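Local structure of protein kinase A regulatory subunit, putative (6FTF) at residues D69-E74 / V121-V126; G76-N81 / D117-A122; Y84-G89 / E105-G110; H90-K95 / K125-E130. The protein probably restrains and releases a protein kinase A catalytic subunit without responding to cAMP, and binds the nucleoside analogue 7-cyano-7-deazainosine in two cyclic nucleotide-binding domains. All coordinates share one frame; numbering follows the deposited sequence.

Contact 1 of 4, residues D69-E74 / V121-V126; sequences DDCIME and VATVKV. With 7CI (7-cyano-7-deazainosine), chain F.
Met73 lays its CG against Val124 CG2 at 3.5 Å, where strand 71-73 pairs with strand 123-126 at one edge of an antiparallel sheet of the first cyclic nucleotide-binding domain, a cupin-type beta roll. Met73 CG stands between its own backbone N and carbonyl carbon (chi1 58°), and the chain runs straight at chi2 and bends at chi3. Its SD lies 3.7 Å from C12 of the bound nucleoside, while Val124 CG2, anti to the carbonyl carbon, faces the ribose ring oxygen O1, making this edge part of the pocket wall. The chain turns a corner at Ile72, whose N-H reaches Val124 O by a bent bond (134° at the hydrogen), whereas the bond from Val124 N to Met73 O is nearly straight (176°). Ile72 CD1 touches Val124 CG1 at 4.0 Å, and its CG1 meets Val126 CG2 with the two side chains at about a right angle; Tyr84 and Phe66 adjoin this apolar group. The face carrying Cys71 and Lys125 is more open. There Cys71 SG rests 3.7 Å from Thr123 CG2, and Thr123 OG1 bonds to Ala75 N. Lys125 has CG anti to the backbone N and the chain extended beyond it; CE lies 3.4 Å from Asp69 OD1. NZ remains 4.2 Å from Asp69 OD1, too far for a salt bridge, although the opposite charges probably attract. One water gives hydrogen bonds to Asp69 OD1 and to Val126 O, so Val126 O is gripped twice, by this water and by Asp69 N at 2.9 Å.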
# COMPACT_ATOMS: atom_id res chain seq x y z
N ASP A 69 12.96 -24.53 2.09
CA ASP A 69 12.80 -25.13 3.41
C ASP A 69 13.62 -24.46 4.51
O ASP A 69 13.43 -24.82 5.69
CB ASP A 69 13.01 -26.65 3.43
CG ASP A 69 11.79 -27.44 2.99
OD1 ASP A 69 10.67 -26.90 2.97
OD2 ASP A 69 11.96 -28.64 2.69
N ASP A 70 14.47 -23.49 4.21
CA ASP A 70 15.09 -22.72 5.28
C ASP A 70 14.02 -21.90 5.99
O ASP A 70 13.09 -21.38 5.37
CB ASP A 70 16.10 -21.72 4.72
CG ASP A 70 17.39 -22.35 4.25
OD1 ASP A 70 17.65 -23.54 4.53
OD2 ASP A 70 18.16 -21.60 3.60
N CYS A 71 14.18 -21.75 7.30
CA CYS A 71 13.35 -20.84 8.07
C CYS A 71 14.08 -19.51 8.25
O CYS A 71 15.19 -19.48 8.79
CB CYS A 71 13.00 -21.42 9.44
SG CYS A 71 11.92 -22.83 9.33
N ILE A 72 13.49 -18.43 7.75
CA ILE A 72 14.04 -17.10 8.00
C ILE A 72 13.95 -16.78 9.49
O ILE A 72 14.86 -16.16 10.06
CB ILE A 72 13.32 -16.05 7.13
CG1 ILE A 72 13.54 -16.36 5.64
CG2 ILE A 72 13.81 -14.65 7.46
CD1 ILE A 72 12.75 -15.51 4.69
N MET A 73 12.85 -17.16 10.12
CA MET A 73 12.63 -17.00 11.55
C MET A 73 11.65 -18.08 11.97
O MET A 73 10.90 -18.61 11.14
CB MET A 73 12.13 -15.59 11.90
CG MET A 73 10.85 -15.19 11.20
SD MET A 73 10.45 -13.43 11.40
CE MET A 73 11.67 -12.71 10.32
N GLU A 74 11.67 -18.41 13.25
CA GLU A 74 10.86 -19.49 13.79
C GLU A 74 10.07 -19.01 15.00
O GLU A 74 10.59 -18.26 15.83
CB GLU A 74 11.74 -20.68 14.19
CG GLU A 74 12.47 -21.31 13.01
CD GLU A 74 13.42 -22.41 13.43
OE1 GLU A 74 13.00 -23.30 14.20
OE2 GLU A 74 14.59 -22.39 12.99
N VAL A 121 6.20 -14.50 16.12
CA VAL A 121 4.85 -15.04 16.26
C VAL A 121 4.65 -16.28 15.40
O VAL A 121 4.03 -17.26 15.84
CB VAL A 121 3.83 -13.94 15.93
CG1 VAL A 121 2.40 -14.47 15.92
CG2 VAL A 121 3.96 -12.78 16.91
N ALA A 122 5.13 -16.26 14.16
CA ALA A 122 4.92 -17.34 13.21
C ALA A 122 6.24 -17.71 12.55
O ALA A 122 7.14 -16.88 12.41
CB ALA A 122 3.93 -16.94 12.12
N THR A 123 6.36 -18.97 12.17
CA THR A 123 7.51 -19.42 11.40
C THR A 123 7.40 -18.95 9.96
O THR A 123 6.32 -18.95 9.37
CB THR A 123 7.61 -20.93 11.50
OG1 THR A 123 7.94 -21.25 12.85
CG2 THR A 123 8.68 -21.49 10.58
N VAL A 124 8.54 -18.53 9.41
CA VAL A 124 8.63 -18.07 8.03
C VAL A 124 9.55 -19.03 7.29
O VAL A 124 10.75 -19.08 7.59
CB VAL A 124 9.18 -16.64 7.97
CG1 VAL A 124 9.29 -16.21 6.53
CG2 VAL A 124 8.31 -15.69 8.78
N LYS A 125 9.01 -19.78 6.34
CA LYS A 125 9.72 -20.90 5.73
C LYS A 125 9.73 -20.74 4.22
O LYS A 125 8.67 -20.65 3.60
CB LYS A 125 9.08 -22.23 6.14
CG LYS A 125 9.91 -23.46 5.81
CD LYS A 125 9.28 -24.67 6.45
CE LYS A 125 10.09 -25.93 6.19
NZ LYS A 125 9.65 -27.05 7.07
N VAL A 126 10.93 -20.72 3.62
CA VAL A 126 11.07 -20.45 2.19
C VAL A 126 10.45 -21.59 1.38
O VAL A 126 10.68 -22.77 1.67
CB VAL A 126 12.56 -20.26 1.86
CG1 VAL A 126 12.75 -20.10 0.36
CG2 VAL A 126 13.12 -19.09 2.61
C1 7CI F . 4.37 -12.59 9.22
N1 7CI F . 3.01 -12.90 9.77
O1 7CI F . 5.29 -13.52 9.77
C2 7CI F . 1.89 -12.84 9.06
N2 7CI F . 1.68 -12.48 7.77
O2 7CI F . 5.62 -10.73 8.61
C3 7CI F . 0.42 -12.48 7.30
N3 7CI F . -0.65 -12.86 8.12
O3 7CI F . 6.55 -10.49 11.04
C4 7CI F . -0.46 -13.23 9.42
N4 7CI F . 0.21 -14.37 13.37
C5 7CI F . 0.83 -13.23 9.94
O5 7CI F . -1.48 -13.54 10.09
C6 7CI F . 1.41 -13.56 11.23
C7 7CI F . 2.79 -13.34 11.03
C8 7CI F . 0.75 -14.01 12.40
C9 7CI F . 4.85 -11.27 9.60
C10 7CI F . 5.59 -11.52 10.80
C11 7CI F . 6.29 -12.82 10.48
C12 7CI F . 6.75 -13.65 11.76
O4 7CI F . 5.68 -13.74 12.68
O HOH W 1 9.06 -24.90 2.26

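Contact 2 of 4, residues G76-N81 / D117-A122; sequences GQTTCN and DTPVVA. With 7CI (7-cyano-7-deazainosine), chain F.
Gly76 N binds Val120 O at 2.8 Å (172° at the hydrogen), and Val120 N returns a bond to Gln77 O at 3.0 Å (170°), so two nearly straight backbone bonds tie together loops that contain no regular strand. At the positive phi of Gly76 (98°) a beta carbon would jam against the preceding carbonyl oxygen. Val120 carries the side-chain contact. Its CG2, anti to the carbonyl carbon, packs 3.5 Å from Gln77 O and 4.1 Å from Cys80 CB, while CG1, anti to the backbone N, is directed to C12 of the bound nucleoside. Thr78 and Pro119 lie side by side and point the same way, with Thr78 CG2 4.0 Å from Pro119 CG. Asn81 ND2 bonds back to Thr78 O at 3.1 Å, the donor standing above the carbonyl plane, a bond within the loop itself. A water donates to Thr118 O at 2.8 Å and only weakly to Asn81 OD1, a looser link between the loops. Helix 111-116 and the loop 117-122 after it correspond to the phosphate-binding cassette of related cyclic nucleotide-binding domains; the ligand here has no phosphate, and Ala122 N instead holds its hydroxyl O4 at 3.0 Å. Val121 places CG1 beside the nitrile nitrogen N4. Around the contact, helix 111-116 supplies Glu113, whose OE2 accepts from Val121 N, strand 71-73 presents Met73 to Val120 and Cys80, and strand 91-95 sets Ile93 and Lys95 against Ala122.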
# COMPACT_ATOMS: atom_id res chain seq x y z
N GLY A 76 8.62 -18.21 18.35
CA GLY A 76 9.21 -18.23 19.68
C GLY A 76 10.58 -17.59 19.78
O GLY A 76 11.02 -17.27 20.89
N GLN A 77 11.28 -17.41 18.66
CA GLN A 77 12.63 -16.89 18.71
C GLN A 77 12.67 -15.47 19.25
O GLN A 77 11.79 -14.65 18.96
CB GLN A 77 13.24 -16.90 17.32
CG GLN A 77 13.74 -18.24 16.87
CD GLN A 77 14.44 -18.17 15.53
OE1 GLN A 77 13.98 -17.49 14.61
NE2 GLN A 77 15.57 -18.86 15.41
N THR A 78 13.71 -15.18 20.03
CA THR A 78 13.99 -13.85 20.55
C THR A 78 15.27 -13.27 19.97
O THR A 78 15.70 -12.19 20.39
CB THR A 78 14.10 -13.89 22.08
OG1 THR A 78 15.22 -14.71 22.46
CG2 THR A 78 12.84 -14.45 22.69
N THR A 79 15.89 -13.96 19.02
CA THR A 79 17.19 -13.61 18.48
C THR A 79 17.12 -13.11 17.04
O THR A 79 18.17 -12.98 16.40
CB THR A 79 18.09 -14.84 18.54
OG1 THR A 79 17.44 -15.93 17.89
CG2 THR A 79 18.37 -15.22 19.98
N CYS A 80 15.93 -12.84 16.52
CA CYS A 80 15.80 -12.33 15.17
C CYS A 80 15.93 -10.81 15.20
O CYS A 80 17.03 -10.27 15.01
CB CYS A 80 14.47 -12.78 14.57
SG CYS A 80 14.20 -12.12 12.92
N ASN A 81 14.84 -10.11 15.50
CA ASN A 81 14.87 -8.66 15.67
C ASN A 81 15.36 -7.96 14.41
O ASN A 81 15.97 -6.90 14.49
CB ASN A 81 15.74 -8.25 16.86
CG ASN A 81 15.44 -9.06 18.10
OD1 ASN A 81 14.30 -9.11 18.56
ND2 ASN A 81 16.46 -9.73 18.64
N ASP A 117 7.10 -5.45 19.57
CA ASP A 117 8.09 -5.84 20.58
C ASP A 117 7.72 -7.18 21.22
O ASP A 117 7.48 -7.28 22.43
CB ASP A 117 8.31 -4.74 21.62
CG ASP A 117 9.60 -4.93 22.40
OD1 ASP A 117 10.58 -5.46 21.83
OD2 ASP A 117 9.64 -4.56 23.59
N THR A 118 7.69 -8.21 20.40
CA THR A 118 7.31 -9.53 20.87
C THR A 118 8.17 -10.58 20.17
O THR A 118 8.67 -10.34 19.07
CB THR A 118 5.81 -9.74 20.61
OG1 THR A 118 5.31 -10.85 21.37
CG2 THR A 118 5.51 -9.92 19.11
N PRO A 119 8.36 -11.75 20.78
CA PRO A 119 9.09 -12.82 20.10
C PRO A 119 8.36 -13.24 18.83
O PRO A 119 7.18 -12.95 18.64
CB PRO A 119 9.12 -13.95 21.13
CG PRO A 119 8.98 -13.27 22.43
CD PRO A 119 8.03 -12.13 22.17
N VAL A 120 9.09 -13.92 17.95
CA VAL A 120 8.54 -14.29 16.65
C VAL A 120 7.21 -15.01 16.82
O VAL A 120 7.11 -16.01 17.53
CB VAL A 120 9.56 -15.14 15.87
CG1 VAL A 120 8.95 -15.63 14.58
CG2 VAL A 120 10.83 -14.32 15.60
N VAL A 121 6.20 -14.50 16.12
CA VAL A 121 4.85 -15.04 16.26
C VAL A 121 4.65 -16.28 15.40
O VAL A 121 4.03 -17.26 15.84
CB VAL A 121 3.83 -13.94 15.93
CG1 VAL A 121 2.40 -14.47 15.92
CG2 VAL A 121 3.96 -12.78 16.91
N ALA A 122 5.13 -16.26 14.16
CA ALA A 122 4.92 -17.34 13.21
C ALA A 122 6.24 -17.71 12.55
O ALA A 122 7.14 -16.88 12.41
CB ALA A 122 3.93 -16.94 12.12
C1 7CI F . 4.37 -12.59 9.22
N1 7CI F . 3.01 -12.90 9.77
O1 7CI F . 5.29 -13.52 9.77
C2 7CI F . 1.89 -12.84 9.06
N2 7CI F . 1.68 -12.48 7.77
O2 7CI F . 5.62 -10.73 8.61
C3 7CI F . 0.42 -12.48 7.30
N3 7CI F . -0.65 -12.86 8.12
O3 7CI F . 6.55 -10.49 11.04
C4 7CI F . -0.46 -13.23 9.42
N4 7CI F . 0.21 -14.37 13.37
C5 7CI F . 0.83 -13.23 9.94
O5 7CI F . -1.48 -13.54 10.09
C6 7CI F . 1.41 -13.56 11.23
C7 7CI F . 2.79 -13.34 11.03
C8 7CI F . 0.75 -14.01 12.40
C9 7CI F . 4.85 -11.27 9.60
C10 7CI F . 5.59 -11.52 10.80
C11 7CI F . 6.29 -12.82 10.48
C12 7CI F . 6.75 -13.65 11.76
O4 7CI F . 5.68 -13.74 12.68
O HOH W 2 11.26 -10.69 18.09

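Contact 3 of 4, residues Y84-G89 / E105-G110; sequences YIIQSG and EGTAVG. With 7CI (7-cyano-7-deazainosine), chain F.
Tyr84 CB and Val109 CG2 meet at 3.6 Å, the two side chains slanting across each other on one face of a sheet of the domain's beta roll. Tyr84 CG is anti to the carbonyl carbon (chi1 -65°), and the ring turns its edge to Val109 O, which lies in the ring plane with CD1 as its nearest ring atom. Val109 O is also the acceptor for Tyr84 N at 2.9 Å (176° at the hydrogen), and Val109 N bonds to Tyr84 O, making an antiparallel hydrogen-bonded pair. On the opposite face Ile85 and Ala108 form the adjacent non-hydrogen-bonded pair; Ile85 has two conformers, so the detail of its methyl contact is doubtful. Ile86 and Thr107 lie side by side, pointing the same way, with Ile86 CD1 3.7 Å from Thr107 OG1; that hydroxyl has its polar partner in Thr104 O. Ile86 O accepts from Gly106 N at 2.8 Å, and a water joins Gly89 N to Glu105 OE2. At the other end Gly110 gives its N-H to the ribose hydroxyl O3 at 2.9 Å and N-caps helix 111-116, where the phosphate-binding cassette of related domains begins. Strand 108-109 is outermost in its sheet within this chain, while strand 82-86 pairs on its other side with strand 130-137, where Gln87 and Ser88 face Ile132 in a classic beta bulge; Leu39 of helix 30-42 covers Ile85.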
# COMPACT_ATOMS: atom_id res chain seq x y z
N TYR A 84 13.08 -8.17 7.11
CA TYR A 84 13.51 -8.69 5.82
C TYR A 84 12.55 -8.20 4.76
O TYR A 84 11.34 -8.38 4.90
CB TYR A 84 13.46 -10.22 5.80
CG TYR A 84 14.42 -10.87 6.75
CD1 TYR A 84 14.16 -10.94 8.10
CD2 TYR A 84 15.63 -11.37 6.29
CE1 TYR A 84 15.07 -11.53 8.96
CE2 TYR A 84 16.54 -11.94 7.12
CZ TYR A 84 16.27 -12.01 8.46
OH TYR A 84 17.21 -12.59 9.28
N ILE A 85 13.06 -7.57 3.71
CA ILE A 85 12.27 -7.18 2.54
C ILE A 85 12.69 -8.10 1.40
O ILE A 85 13.88 -8.19 1.07
CB ILE A 85 12.46 -5.70 2.18
CG1 ILE A 85 12.21 -4.79 3.39
CG2 ILE A 85 11.51 -5.33 1.02
CD1 ILE A 85 10.83 -4.91 4.01
N ILE A 86 11.75 -8.81 0.83
CA ILE A 86 12.05 -9.85 -0.15
C ILE A 86 12.31 -9.23 -1.52
O ILE A 86 11.44 -8.55 -2.08
CB ILE A 86 10.91 -10.86 -0.21
CG1 ILE A 86 10.73 -11.56 1.14
CG2 ILE A 86 11.16 -11.87 -1.31
CD1 ILE A 86 9.46 -12.36 1.24
N GLN A 87 13.49 -9.48 -2.07
CA GLN A 87 13.79 -9.14 -3.46
C GLN A 87 13.17 -10.14 -4.42
O GLN A 87 12.50 -9.76 -5.39
CB GLN A 87 15.30 -9.08 -3.67
CG GLN A 87 15.71 -8.88 -5.12
CD GLN A 87 17.21 -8.84 -5.27
OE1 GLN A 87 17.92 -8.12 -4.55
NE2 GLN A 87 17.73 -9.63 -6.21
N SER A 88 13.34 -11.43 -4.15
CA SER A 88 12.76 -12.46 -4.98
C SER A 88 12.63 -13.72 -4.14
O SER A 88 13.37 -13.93 -3.18
CB SER A 88 13.57 -12.71 -6.24
OG SER A 88 14.92 -13.03 -5.94
N GLY A 89 11.68 -14.56 -4.52
CA GLY A 89 11.37 -15.76 -3.78
C GLY A 89 10.10 -15.59 -2.96
O GLY A 89 9.58 -14.49 -2.78
N GLU A 105 7.40 -11.54 -3.57
CA GLU A 105 8.42 -10.53 -3.79
C GLU A 105 7.90 -9.16 -3.40
O GLU A 105 6.75 -8.78 -3.67
CB GLU A 105 8.88 -10.54 -5.25
CG GLU A 105 7.79 -10.42 -6.28
CD GLU A 105 7.13 -11.75 -6.68
OE1 GLU A 105 6.37 -11.72 -7.67
OE2 GLU A 105 7.36 -12.81 -6.04
N GLY A 106 8.78 -8.38 -2.77
CA GLY A 106 8.48 -7.04 -2.34
C GLY A 106 7.88 -6.92 -0.97
O GLY A 106 7.80 -5.79 -0.44
N THR A 107 7.45 -8.01 -0.38
CA THR A 107 6.83 -8.00 0.93
C THR A 107 7.88 -8.13 2.02
O THR A 107 9.04 -8.46 1.77
CB THR A 107 5.77 -9.10 1.07
OG1 THR A 107 6.38 -10.39 1.11
CG2 THR A 107 4.75 -9.01 -0.05
N ALA A 108 7.44 -7.85 3.24
CA ALA A 108 8.29 -7.85 4.42
C ALA A 108 7.92 -8.98 5.37
O ALA A 108 6.74 -9.36 5.49
CB ALA A 108 8.09 -6.54 5.19
N VAL A 109 8.92 -9.48 6.09
CA VAL A 109 8.70 -10.32 7.26
C VAL A 109 9.52 -9.80 8.42
O VAL A 109 10.64 -9.29 8.25
CB VAL A 109 8.97 -11.83 7.03
CG1 VAL A 109 7.94 -12.42 6.08
CG2 VAL A 109 10.40 -12.06 6.54
N GLY A 110 8.97 -9.95 9.63
CA GLY A 110 9.60 -9.49 10.84
C GLY A 110 9.03 -8.21 11.39
O GLY A 110 9.42 -7.77 12.48
C1 7CI F . 4.37 -12.59 9.22
N1 7CI F . 3.01 -12.90 9.77
O1 7CI F . 5.29 -13.52 9.77
C2 7CI F . 1.89 -12.84 9.06
N2 7CI F . 1.68 -12.48 7.77
O2 7CI F . 5.62 -10.73 8.61
C3 7CI F . 0.42 -12.48 7.30
N3 7CI F . -0.65 -12.86 8.12
O3 7CI F . 6.55 -10.49 11.04
C4 7CI F . -0.46 -13.23 9.42
N4 7CI F . 0.21 -14.37 13.37
C5 7CI F . 0.83 -13.23 9.94
O5 7CI F . -1.48 -13.54 10.09
C6 7CI F . 1.41 -13.56 11.23
C7 7CI F . 2.79 -13.34 11.03
C8 7CI F . 0.75 -14.01 12.40
C9 7CI F . 4.85 -11.27 9.60
C10 7CI F . 5.59 -11.52 10.80
C11 7CI F . 6.29 -12.82 10.48
C12 7CI F . 6.75 -13.65 11.76
O4 7CI F . 5.68 -13.74 12.68
O HOH W 3 9.82 -13.94 -6.61

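Contact 4 of 4, residues H90-K95 / K125-E130; sequences HADIIK and KVCTDE. With 7CI (7-cyano-7-deazainosine), chain F.
Thr128 sets its CG2 3.8 Å from His90 CB, the two side chains crossing at about a right angle. Its OG1 lies between its own backbone N and carbonyl carbon (chi1 46°), accepts from His90 N at 3.0 Å (165° at the hydrogen) and donates to Glu130 O at 2.8 Å. One hydroxyl thus joins His90 N to Glu130 O, while His90 NE2 makes a weak bond with Glu105 OE2. Cys127 N bonds to His90 O, and Cys127 CB lies 3.5 Å from Asp92 OD2, which also has a long, weak ion pair with Lys99 NZ. Strands 91-95 and 123-126 are the inner pair of the four-stranded sheet of the beta roll: Ala91 and Val126 form a non-hydrogen-bonded pair, and Asp92 and Lys125 a hydrogen-bonded one with N-H to O bonds in both directions. Ile94 CD1 covers the Lys125 stem, 3.9 Å from CB. Strand 91-95 also builds the nucleoside site, where Ile93 CD1 comes within 3.4 Å of ribose O1 and its CG2 lies near N1 of the base. The Lys95 chain bends at chi3 (96°), which sets CE; NZ donates to the nitrile nitrogen N4 at 3.2 Å.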
# COMPACT_ATOMS: atom_id res chain seq x y z
N HIS A 90 9.61 -16.71 -2.45
CA HIS A 90 8.39 -16.74 -1.65
C HIS A 90 8.64 -17.51 -0.36
O HIS A 90 9.49 -18.40 -0.29
CB HIS A 90 7.23 -17.46 -2.36
CG HIS A 90 6.82 -16.85 -3.66
ND1 HIS A 90 5.93 -17.47 -4.51
CD2 HIS A 90 7.13 -15.67 -4.24
CE1 HIS A 90 5.73 -16.70 -5.56
NE2 HIS A 90 6.45 -15.60 -5.43
N ALA A 91 7.84 -17.19 0.65
CA ALA A 91 7.91 -17.90 1.91
C ALA A 91 6.52 -18.10 2.49
O ALA A 91 5.65 -17.22 2.41
CB ALA A 91 8.77 -17.17 2.93
N ASP A 92 6.34 -19.24 3.14
CA ASP A 92 5.11 -19.53 3.86
C ASP A 92 5.19 -18.98 5.27
O ASP A 92 6.22 -19.09 5.95
CB ASP A 92 4.89 -21.04 3.96
CG ASP A 92 4.63 -21.70 2.62
OD1 ASP A 92 3.87 -21.15 1.80
OD2 ASP A 92 5.20 -22.79 2.39
N ILE A 93 4.07 -18.44 5.74
CA ILE A 93 3.85 -18.09 7.14
C ILE A 93 3.11 -19.26 7.77
O ILE A 93 2.01 -19.60 7.33
CB ILE A 93 3.04 -16.79 7.27
CG1 ILE A 93 3.70 -15.65 6.48
CG2 ILE A 93 2.86 -16.42 8.74
CD1 ILE A 93 5.14 -15.38 6.87
N ILE A 94 3.72 -19.87 8.78
CA ILE A 94 3.22 -21.10 9.39
C ILE A 94 2.91 -20.83 10.85
O ILE A 94 3.80 -20.45 11.62
CB ILE A 94 4.23 -22.25 9.24
CG1 ILE A 94 4.51 -22.48 7.75
CG2 ILE A 94 3.73 -23.53 9.94
CD1 ILE A 94 5.60 -23.44 7.45
N LYS A 95 1.65 -21.03 11.23
CA LYS A 95 1.19 -20.93 12.61
C LYS A 95 0.67 -22.29 13.05
O LYS A 95 -0.16 -22.89 12.36
CB LYS A 95 0.05 -19.93 12.74
CG LYS A 95 0.47 -18.49 12.75
CD LYS A 95 -0.55 -17.63 13.49
CE LYS A 95 -0.14 -17.41 14.94
NZ LYS A 95 -0.93 -16.31 15.58
N LYS A 125 9.01 -19.78 6.34
CA LYS A 125 9.72 -20.90 5.73
C LYS A 125 9.73 -20.74 4.22
O LYS A 125 8.67 -20.65 3.60
CB LYS A 125 9.08 -22.23 6.14
CG LYS A 125 9.91 -23.46 5.81
CD LYS A 125 9.28 -24.67 6.45
CE LYS A 125 10.09 -25.93 6.19
NZ LYS A 125 9.65 -27.05 7.07
N VAL A 126 10.93 -20.72 3.62
CA VAL A 126 11.07 -20.45 2.19
C VAL A 126 10.45 -21.59 1.38
O VAL A 126 10.68 -22.77 1.67
CB VAL A 126 12.56 -20.26 1.86
CG1 VAL A 126 12.75 -20.10 0.36
CG2 VAL A 126 13.12 -19.09 2.61
N CYS A 127 9.69 -21.24 0.35
CA CYS A 127 9.01 -22.26 -0.44
C CYS A 127 9.32 -22.17 -1.92
O CYS A 127 8.75 -22.95 -2.70
CB CYS A 127 7.50 -22.25 -0.20
SG CYS A 127 6.66 -20.72 -0.58
N THR A 128 10.22 -21.29 -2.33
CA THR A 128 10.82 -21.33 -3.66
C THR A 128 12.21 -21.93 -3.54
O THR A 128 12.71 -22.19 -2.45
CB THR A 128 10.87 -19.91 -4.23
OG1 THR A 128 11.38 -19.00 -3.25
CG2 THR A 128 9.48 -19.46 -4.65
N ASP A 129 12.85 -22.15 -4.69
CA ASP A 129 14.19 -22.74 -4.67
C ASP A 129 15.17 -21.86 -3.90
O ASP A 129 15.99 -22.37 -3.12
CB ASP A 129 14.73 -22.95 -6.08
CG ASP A 129 14.03 -24.06 -6.83
OD1 ASP A 129 13.53 -25.00 -6.19
OD2 ASP A 129 14.02 -24.00 -8.09
N GLU A 130 15.12 -20.55 -4.12
CA GLU A 130 15.94 -19.58 -3.41
C GLU A 130 15.07 -18.40 -3.01
O GLU A 130 13.99 -18.18 -3.56
CB GLU A 130 17.11 -19.05 -4.26
CG GLU A 130 18.01 -20.11 -4.85
CD GLU A 130 17.56 -20.60 -6.21
OE1 GLU A 130 16.75 -19.92 -6.88
OE2 GLU A 130 18.04 -21.67 -6.62
C1 7CI F . 4.37 -12.59 9.22
N1 7CI F . 3.01 -12.90 9.77
O1 7CI F . 5.29 -13.52 9.77
C2 7CI F . 1.89 -12.84 9.06
N2 7CI F . 1.68 -12.48 7.77
O2 7CI F . 5.62 -10.73 8.61
C3 7CI F . 0.42 -12.48 7.30
N3 7CI F . -0.65 -12.86 8.12
O3 7CI F . 6.55 -10.49 11.04
C4 7CI F . -0.46 -13.23 9.42
N4 7CI F . 0.21 -14.37 13.37
C5 7CI F . 0.83 -13.23 9.94
O5 7CI F . -1.48 -13.54 10.09
C6 7CI F . 1.41 -13.56 11.23
C7 7CI F . 2.79 -13.34 11.03
C8 7CI F . 0.75 -14.01 12.40
C9 7CI F . 4.85 -11.27 9.60
C10 7CI F . 5.59 -11.52 10.80
C11 7CI F . 6.29 -12.82 10.48
C12 7CI F . 6.75 -13.65 11.76
O4 7CI F . 5.68 -13.74 12.68

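Overall arrangement
Contacts 1 and 4 share strand 123-126, which pairs with strand 71-73 in one and strand 91-95 in the other; their centres are about 7 Å apart. Contact 3 belongs to the facing sheet, and Met73 of contact 1 bridges to it by touching Tyr84, Val109 and Gly110. These three are partly buried: apolar groups of Ile72, Met73 and Val124 carry contact 1, Tyr84, Ile86 and Val109 contact 3, and a more polar set contact 4. Contact 2 is a surface contact between loops, with two backbone bonds and little side-chain packing. The nucleoside touches all four: Ala122, shared by contacts 1 and 2, and Gly110 of contact 3 give backbone N-H groups to its hydroxyls, contact 4 a lysine to its nitrile.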